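Local coordinates for regulatory protein YycH-like domain-containing protein (Eubacterium rectale, PDB 5COZ), which is of unknown function but is probably a secreted or membrane-attached lipoprotein with a YycH-like domain, perhaps with a regulatory role, at residues V59-V64 / I317-V322; P218-I223 / L303-F308; S226-N231 / Y344-A349. One frame throughout, in Å; residues are numbered along the deposited sequence. Where two conformers were deposited one is given.

From the N terminus, residues 59-64 of strand 58-66 come first; contact 1 joins them to 317-322 on strand 314-330, closing a loop of 252 residues. Contact 2 lies nested inside it: the turn after strand 211-220 packs on residues 303-308 of strand 295-311, next to strand 314-330 in the mixed sheet, and closes 79 residues. Contact 3 begins within both loops, at 226-231, but ends beyond them on strand 338-348, closing 112 residues and crossing contacts 1 and 2. Contacts 2 and 3 thus tie the turn after strand 211-220, from the other, antiparallel sheet, and the loop after strand 223-224 to the mixed sheet. The hydroxyl of Tyr305 also meets Lys60 O, linking contacts 1 and 2.

Contact 1. Residues V59-V64 / I317-V322; sequences VKSGKV and IKPVWV
Gly62 and Ile317 carry both hydrogen bonds of this contact and form an antiparallel hydrogen-bonded pair. Gly62 N gives to Ile317 O at 2.9 Å and lies in the plane of that carbonyl. The return bond, from Ile317 N to Gly62 O, is almost straight at the hydrogen (170°), yet its donor stands above the carbonyl plane. Ser61 adds a CA-H...O contact, its CA 3.3 Å from Ile317 O, so that one oxygen takes two contacts from residues 59-64.

Apolar packing flanks the pair. Val59 CG1, anti to its backbone N (chi1 178°), reaches Pro319 CB at 3.7 Å, the two side chains lying alongside and pointing opposite ways. Toward the other end, Val64 CG1 touches Ile317 CG2 at 3.7 Å, and these side chains cross at about a right angle.

Among the polar side chains, Ser61 OG sits 3.5 Å from Pro319 CD, while its hydrogen bond goes to Tyr350 OH. Lys63 starts out away from 317-322, and its NZ makes salt bridges with Asp316 and Asp310.

The axes of the two short segments run at 144°, an antiparallel pairing with twist, in which strand 58-66 pairs antiparallel with both 262-272 and 314-330 in the mixed sheet.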
# COMPACT_ATOMS: atom_id res chain seq x y z
N VAL A 59 -20.26 -8.17 3.11
CA VAL A 59 -19.02 -7.87 3.81
C VAL A 59 -19.29 -7.51 5.25
O VAL A 59 -20.23 -6.74 5.55
CB VAL A 59 -18.28 -6.70 3.09
CG1 VAL A 59 -16.98 -6.30 3.80
CG2 VAL A 59 -17.98 -7.06 1.64
N LYS A 60 -18.47 -8.07 6.14
CA LYS A 60 -18.54 -7.79 7.56
C LYS A 60 -17.89 -6.47 7.92
O LYS A 60 -16.88 -6.10 7.33
CB LYS A 60 -17.75 -8.85 8.36
CG LYS A 60 -18.30 -10.25 8.26
CD LYS A 60 -17.26 -11.18 8.91
CE LYS A 60 -17.75 -12.59 9.06
NZ LYS A 60 -18.76 -12.67 10.17
N SER A 61 -18.46 -5.79 8.91
CA SER A 61 -17.81 -4.73 9.65
C SER A 61 -17.46 -5.32 10.98
O SER A 61 -18.08 -6.30 11.42
CB SER A 61 -18.72 -3.53 9.83
OG SER A 61 -18.91 -2.92 8.57
N GLY A 62 -16.50 -4.73 11.66
CA GLY A 62 -16.15 -5.28 12.96
C GLY A 62 -15.30 -4.36 13.79
O GLY A 62 -15.23 -3.15 13.57
N LYS A 63 -14.73 -4.96 14.82
CA LYS A 63 -13.77 -4.31 15.71
C LYS A 63 -12.48 -5.07 15.60
O LYS A 63 -12.51 -6.32 15.55
CB LYS A 63 -14.23 -4.33 17.17
CG LYS A 63 -15.57 -3.68 17.46
CD LYS A 63 -15.47 -2.19 17.57
CE LYS A 63 -16.75 -1.64 18.17
NZ LYS A 63 -16.74 -0.16 18.06
N VAL A 64 -11.36 -4.36 15.58
CA VAL A 64 -10.02 -4.98 15.59
C VAL A 64 -9.20 -4.31 16.66
O VAL A 64 -9.49 -3.18 17.06
CB VAL A 64 -9.27 -4.85 14.22
CG1 VAL A 64 -10.04 -5.53 13.08
CG2 VAL A 64 -8.98 -3.39 13.89
N ILE A 317 -13.61 -1.47 11.91
CA ILE A 317 -13.13 -1.83 10.57
C ILE A 317 -14.35 -1.91 9.67
O ILE A 317 -15.30 -2.65 9.99
CB ILE A 317 -12.28 -3.13 10.59
CG1 ILE A 317 -11.74 -3.45 9.18
CG2 ILE A 317 -12.98 -4.36 11.23
CD1 ILE A 317 -10.65 -4.53 9.17
N LYS A 318 -14.38 -1.09 8.59
CA LYS A 318 -15.57 -1.03 7.75
C LYS A 318 -15.15 -0.99 6.31
O LYS A 318 -14.11 -0.37 6.00
CB LYS A 318 -16.41 0.24 8.07
CG LYS A 318 -16.92 0.24 9.52
CD LYS A 318 -17.80 1.46 9.83
CE LYS A 318 -19.17 1.34 9.18
NZ LYS A 318 -19.98 2.58 9.34
N PRO A 319 -15.91 -1.59 5.39
CA PRO A 319 -15.49 -1.57 3.99
C PRO A 319 -15.76 -0.22 3.34
O PRO A 319 -16.79 0.43 3.61
CB PRO A 319 -16.37 -2.65 3.33
CG PRO A 319 -17.65 -2.64 4.17
CD PRO A 319 -17.15 -2.40 5.58
N VAL A 320 -14.84 0.15 2.47
CA VAL A 320 -14.94 1.38 1.68
C VAL A 320 -14.59 1.06 0.23
O VAL A 320 -13.82 0.13 -0.05
CB VAL A 320 -14.00 2.51 2.23
CG1 VAL A 320 -14.45 2.96 3.61
CG2 VAL A 320 -12.51 2.11 2.25
N TRP A 321 -15.13 1.87 -0.68
CA TRP A 321 -14.68 1.93 -2.06
C TRP A 321 -13.80 3.15 -2.21
O TRP A 321 -14.25 4.26 -1.86
CB TRP A 321 -15.86 2.02 -3.03
CG TRP A 321 -16.59 0.73 -3.26
CD1 TRP A 321 -17.86 0.43 -2.85
CD2 TRP A 321 -16.15 -0.37 -4.06
NE1 TRP A 321 -18.23 -0.82 -3.33
CE2 TRP A 321 -17.20 -1.32 -4.09
CE3 TRP A 321 -14.95 -0.66 -4.74
CZ2 TRP A 321 -17.11 -2.53 -4.79
CZ3 TRP A 321 -14.86 -1.86 -5.46
CH2 TRP A 321 -15.93 -2.78 -5.47
N VAL A 322 -12.54 2.96 -2.64
CA VAL A 322 -11.60 4.06 -2.82
C VAL A 322 -11.43 4.29 -4.30
O VAL A 322 -11.23 3.33 -5.05
CB VAL A 322 -10.23 3.78 -2.15
CG1 VAL A 322 -9.36 5.04 -2.22
CG2 VAL A 322 -10.41 3.35 -0.70

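Contact 2. Residues P218-I223 / L303-F308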
# COMPACT_ATOMS: atom_id res chain seq x y z
N PRO A 218 -1.60 -6.70 3.57
CA PRO A 218 -2.22 -7.41 4.71
C PRO A 218 -3.74 -7.28 4.64
O PRO A 218 -4.27 -6.19 4.38
CB PRO A 218 -1.66 -6.69 5.92
CG PRO A 218 -0.26 -6.29 5.44
CD PRO A 218 -0.51 -5.81 4.02
N ASP A 219 -4.44 -8.41 4.84
CA ASP A 219 -5.87 -8.38 4.67
C ASP A 219 -6.61 -9.21 5.71
O ASP A 219 -6.00 -9.89 6.53
CB ASP A 219 -6.20 -8.92 3.25
CG ASP A 219 -5.97 -10.39 2.95
OD1 ASP A 219 -5.15 -11.03 3.65
OD2 ASP A 219 -6.57 -10.89 1.97
N VAL A 220 -7.94 -9.14 5.65
CA VAL A 220 -8.82 -9.94 6.50
C VAL A 220 -10.09 -10.14 5.66
O VAL A 220 -10.48 -9.23 4.92
CB VAL A 220 -9.03 -9.31 7.91
CG1 VAL A 220 -9.78 -7.98 7.85
CG2 VAL A 220 -9.72 -10.29 8.86
N TYR A 221 -10.63 -11.37 5.64
CA TYR A 221 -11.79 -11.71 4.79
C TYR A 221 -11.51 -11.35 3.32
O TYR A 221 -12.43 -10.98 2.56
CB TYR A 221 -13.09 -11.07 5.31
CG TYR A 221 -13.42 -11.61 6.68
CD1 TYR A 221 -13.78 -12.94 6.87
CD2 TYR A 221 -13.32 -10.79 7.80
CE1 TYR A 221 -13.99 -13.46 8.14
CE2 TYR A 221 -13.57 -11.29 9.08
CZ TYR A 221 -13.90 -12.62 9.24
OH TYR A 221 -14.11 -13.11 10.50
N GLY A 222 -10.25 -11.49 2.93
CA GLY A 222 -9.83 -11.25 1.54
C GLY A 222 -9.72 -9.81 1.10
O GLY A 222 -9.42 -9.57 -0.06
N ILE A 223 -9.95 -8.86 2.02
CA ILE A 223 -9.98 -7.44 1.70
C ILE A 223 -8.83 -6.76 2.43
O ILE A 223 -8.69 -6.94 3.65
CB ILE A 223 -11.37 -6.86 2.08
CG1 ILE A 223 -12.45 -7.54 1.22
CG2 ILE A 223 -11.37 -5.33 1.89
CD1 ILE A 223 -13.90 -7.22 1.67
N LEU A 303 -11.76 -1.95 -3.42
CA LEU A 303 -12.52 -2.32 -2.23
C LEU A 303 -11.52 -2.53 -1.10
O LEU A 303 -10.63 -3.38 -1.25
CB LEU A 303 -13.35 -3.59 -2.48
CG LEU A 303 -14.04 -4.19 -1.28
CD1 LEU A 303 -15.07 -3.18 -0.67
CD2 LEU A 303 -14.74 -5.51 -1.70
N GLU A 304 -11.65 -1.77 -0.02
CA GLU A 304 -10.67 -1.85 1.06
C GLU A 304 -11.35 -1.81 2.40
O GLU A 304 -12.51 -1.42 2.50
CB GLU A 304 -9.64 -0.70 0.96
CG GLU A 304 -9.00 -0.64 -0.43
CD GLU A 304 -7.93 0.41 -0.63
OE1 GLU A 304 -7.69 1.21 0.30
OE2 GLU A 304 -7.40 0.51 -1.77
N TYR A 305 -10.62 -2.17 3.46
CA TYR A 305 -11.12 -2.05 4.82
C TYR A 305 -10.48 -0.85 5.48
O TYR A 305 -9.26 -0.84 5.70
CB TYR A 305 -10.78 -3.32 5.63
CG TYR A 305 -11.86 -4.37 5.69
CD1 TYR A 305 -13.17 -4.04 6.05
CD2 TYR A 305 -11.57 -5.71 5.48
CE1 TYR A 305 -14.15 -5.03 6.22
CE2 TYR A 305 -12.54 -6.71 5.65
CZ TYR A 305 -13.82 -6.36 6.03
OH TYR A 305 -14.77 -7.34 6.21
N MSE A 306 -11.29 0.13 5.84
CA MSE A 306 -10.76 1.31 6.51
C MSE A 306 -10.90 1.13 8.02
O MSE A 306 -11.90 0.58 8.49
CB MSE A 306 -11.49 2.58 6.06
CG MSE A 306 -10.90 3.83 6.70
SE MSE A 306 -11.45 5.44 5.78
CE MSE A 306 -10.21 5.35 4.32
N LEU A 307 -9.87 1.58 8.74
CA LEU A 307 -9.90 1.56 10.19
C LEU A 307 -10.22 2.92 10.75
O LEU A 307 -9.68 3.94 10.29
CB LEU A 307 -8.59 1.11 10.76
CG LEU A 307 -8.18 -0.30 10.42
CD1 LEU A 307 -7.21 -0.69 11.35
CD2 LEU A 307 -9.28 -1.30 10.66
N PHE A 308 -11.11 2.93 11.76
CA PHE A 308 -11.51 4.16 12.42
C PHE A 308 -11.21 4.02 13.89
O PHE A 308 -11.74 3.10 14.54
CB PHE A 308 -13.01 4.44 12.18
CG PHE A 308 -13.40 4.58 10.73
CD1 PHE A 308 -13.30 5.81 10.08
CD2 PHE A 308 -13.78 3.47 9.98
CE1 PHE A 308 -13.66 5.94 8.74
CE2 PHE A 308 -14.13 3.60 8.65
CZ PHE A 308 -14.08 4.84 8.04
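Ile223 packs its CB and CG2 obliquely against the CD2 atom of Tyr305, with CB 3.6 Å from Tyr305 CD2. CG2, anti to its backbone N, continues onto the strand backbone and lies 3.6 Å from Glu304 C. The other branch ends in CD1, which meets Leu303 CD2 at 3.9 Å, the two side chains crossing at a slant.

Val220 approaches Tyr305 twice. Its carbonyl oxygen lies in the plane of the ring at the edge, 3.3 Å from Tyr305 CE2, and its CG1 is 3.7 Å from Tyr305 CD2. Tyr221 comes near the phenol end, CD2 standing 4.1 Å from Tyr305 OH, and its own ring makes an edge-to-face pair with Trp264.

Residues 220-223 form a type I' turn. An alanine in place of Tyr305 would probably open a gap beside Val220 and Ile223 and leave Lys60 O without the hydroxyl that bonds to it.

Contact between the two segments is mainly apolar packing, with Val220 O at the ring edge; the two backbone bonds between Val220 and Ile223 close the turn, Gly222 bonds on to Asp53, and the tyrosine hydroxyl carries its hydrogen bond on to strand 58-66.

Contact 3. Residues S226-N231 / Y344-A349; sequences SRCPEN and YDVYDA
Tyr344 has chi1 at 70°, which puts CG between the backbone N and the carbonyl carbon, and the ring beyond it meets the loop 226-231; Cys228 has SG anti to its carbonyl carbon (chi1 -72°), where the sulfur reaches that ring.

Pro229 meets one face of the tyrosine ring in a CH-pi contact. Its CD lies 3.8 Å from the ring centroid of Tyr344, offset toward the rim, and comes within 3.5 Å of Tyr344 CE1; the two side chains reach toward each other tip to tip. Cys228 SG approaches the same ring obliquely in a sulfur-aromatic contact, 3.8 Å from Tyr344 CE2. That sulfur also touches Val346 CG2 at 3.8 Å, so it bridges two residues of the strand, while Val346 CG2 itself lies at the edge of the tyrosine ring, in its plane.

The phenol oxygen has two polar neighbours. Asn231 ND2 gives it a long, weak hydrogen bond of 3.4 Å, with the amide plane 78° from that of the ring. A water in the ring plane is closer, 2.6 Å from Tyr344 OH, and donates to Glu230 O, joining the hydroxyl to the loop backbone.

Ser226 OG accepts from Cys228 N at 3.1 Å, an ST turn, and Asn231 is the N-cap of helix 232-235. The whole is a proline-tyrosine CH-pi contact that packs a loop with an ST turn at its start and a helix N-cap at its end against a buried tyrosine of strand 338-348.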
# COMPACT_ATOMS: atom_id res chain seq x y z
N SER A 226 -6.84 -0.42 4.34
CA SER A 226 -6.78 0.75 3.48
C SER A 226 -5.37 1.12 3.01
O SER A 226 -4.42 1.18 3.82
CB SER A 226 -7.42 1.92 4.22
OG SER A 226 -7.18 3.15 3.57
N ARG A 227 -5.27 1.39 1.70
CA ARG A 227 -4.06 1.87 1.03
C ARG A 227 -4.12 3.38 0.83
O ARG A 227 -3.30 3.94 0.11
CB ARG A 227 -3.88 1.15 -0.30
CG ARG A 227 -3.54 -0.33 -0.08
CD ARG A 227 -3.99 -1.18 -1.25
NE ARG A 227 -3.33 -0.88 -2.52
CZ ARG A 227 -3.95 -0.48 -3.63
NH1 ARG A 227 -5.23 -0.12 -3.59
NH2 ARG A 227 -3.30 -0.39 -4.79
N CYS A 228 -5.06 4.06 1.51
CA CYS A 228 -5.18 5.49 1.45
C CYS A 228 -4.01 6.17 2.16
O CYS A 228 -3.57 5.71 3.22
CB CYS A 228 -6.49 5.93 2.10
SG CYS A 228 -7.95 5.55 1.12
N PRO A 229 -3.67 7.36 1.70
CA PRO A 229 -2.74 8.21 2.48
C PRO A 229 -3.31 8.56 3.86
O PRO A 229 -4.52 8.46 4.11
CB PRO A 229 -2.71 9.51 1.64
CG PRO A 229 -2.98 9.04 0.23
CD PRO A 229 -4.06 7.98 0.42
N GLU A 230 -2.42 9.06 4.74
CA GLU A 230 -2.83 9.54 6.05
C GLU A 230 -3.96 10.57 5.91
O GLU A 230 -3.85 11.53 5.12
CB GLU A 230 -1.62 10.18 6.76
CG GLU A 230 -1.96 10.68 8.16
CD GLU A 230 -0.81 11.36 8.88
OE1 GLU A 230 0.36 11.05 8.56
OE2 GLU A 230 -1.08 12.17 9.80
N ASN A 231 -5.01 10.40 6.70
CA ASN A 231 -6.15 11.32 6.72
C ASN A 231 -6.76 11.21 8.10
O ASN A 231 -7.76 10.52 8.34
CB ASN A 231 -7.17 10.99 5.62
CG ASN A 231 -8.30 11.99 5.52
OD1 ASN A 231 -8.50 12.84 6.40
ND2 ASN A 231 -9.17 11.81 4.54
N TYR A 344 -7.42 11.16 -4.22
CA TYR A 344 -8.31 10.02 -4.01
C TYR A 344 -9.59 10.50 -3.36
O TYR A 344 -9.64 11.56 -2.72
CB TYR A 344 -7.61 8.93 -3.14
CG TYR A 344 -7.41 9.37 -1.71
CD1 TYR A 344 -6.39 10.25 -1.36
CD2 TYR A 344 -8.23 8.89 -0.70
CE1 TYR A 344 -6.26 10.72 -0.05
CE2 TYR A 344 -8.07 9.30 0.62
CZ TYR A 344 -7.10 10.23 0.94
OH TYR A 344 -7.00 10.63 2.24
N ASP A 345 -10.63 9.66 -3.50
CA ASP A 345 -11.92 9.84 -2.86
C ASP A 345 -12.29 8.53 -2.18
O ASP A 345 -11.85 7.46 -2.61
CB ASP A 345 -12.98 10.27 -3.87
CG ASP A 345 -12.92 11.77 -4.16
OD1 ASP A 345 -12.97 12.58 -3.18
OD2 ASP A 345 -12.85 12.15 -5.36
N VAL A 346 -13.09 8.60 -1.12
CA VAL A 346 -13.46 7.42 -0.34
C VAL A 346 -14.95 7.41 -0.12
O VAL A 346 -15.52 8.43 0.26
CB VAL A 346 -12.73 7.37 1.03
CG1 VAL A 346 -13.01 6.04 1.74
CG2 VAL A 346 -11.22 7.54 0.87
N TYR A 347 -15.57 6.25 -0.32
CA TYR A 347 -17.00 6.05 -0.12
C TYR A 347 -17.25 4.95 0.88
O TYR A 347 -16.61 3.91 0.81
CB TYR A 347 -17.65 5.64 -1.45
CG TYR A 347 -17.65 6.75 -2.47
CD1 TYR A 347 -16.53 7.01 -3.25
CD2 TYR A 347 -18.80 7.50 -2.71
CE1 TYR A 347 -16.52 8.06 -4.17
CE2 TYR A 347 -18.81 8.53 -3.63
CZ TYR A 347 -17.67 8.81 -4.35
OH TYR A 347 -17.75 9.84 -5.25
N ASP A 348 -18.23 5.15 1.76
CA ASP A 348 -18.72 4.06 2.59
C ASP A 348 -19.23 2.97 1.61
O ASP A 348 -20.05 3.27 0.73
CB ASP A 348 -19.83 4.60 3.50
CG ASP A 348 -20.53 3.60 4.40
OD1 ASP A 348 -20.75 2.44 3.94
OD2 ASP A 348 -20.94 3.99 5.52
N ALA A 349 -18.73 1.71 1.74
CA ALA A 349 -19.11 0.73 0.70
C ALA A 349 -20.56 0.28 0.82
O ALA A 349 -21.10 -0.18 -0.19
CB ALA A 349 -18.19 -0.48 0.74
O HOH W 1 -5.25 12.41 2.98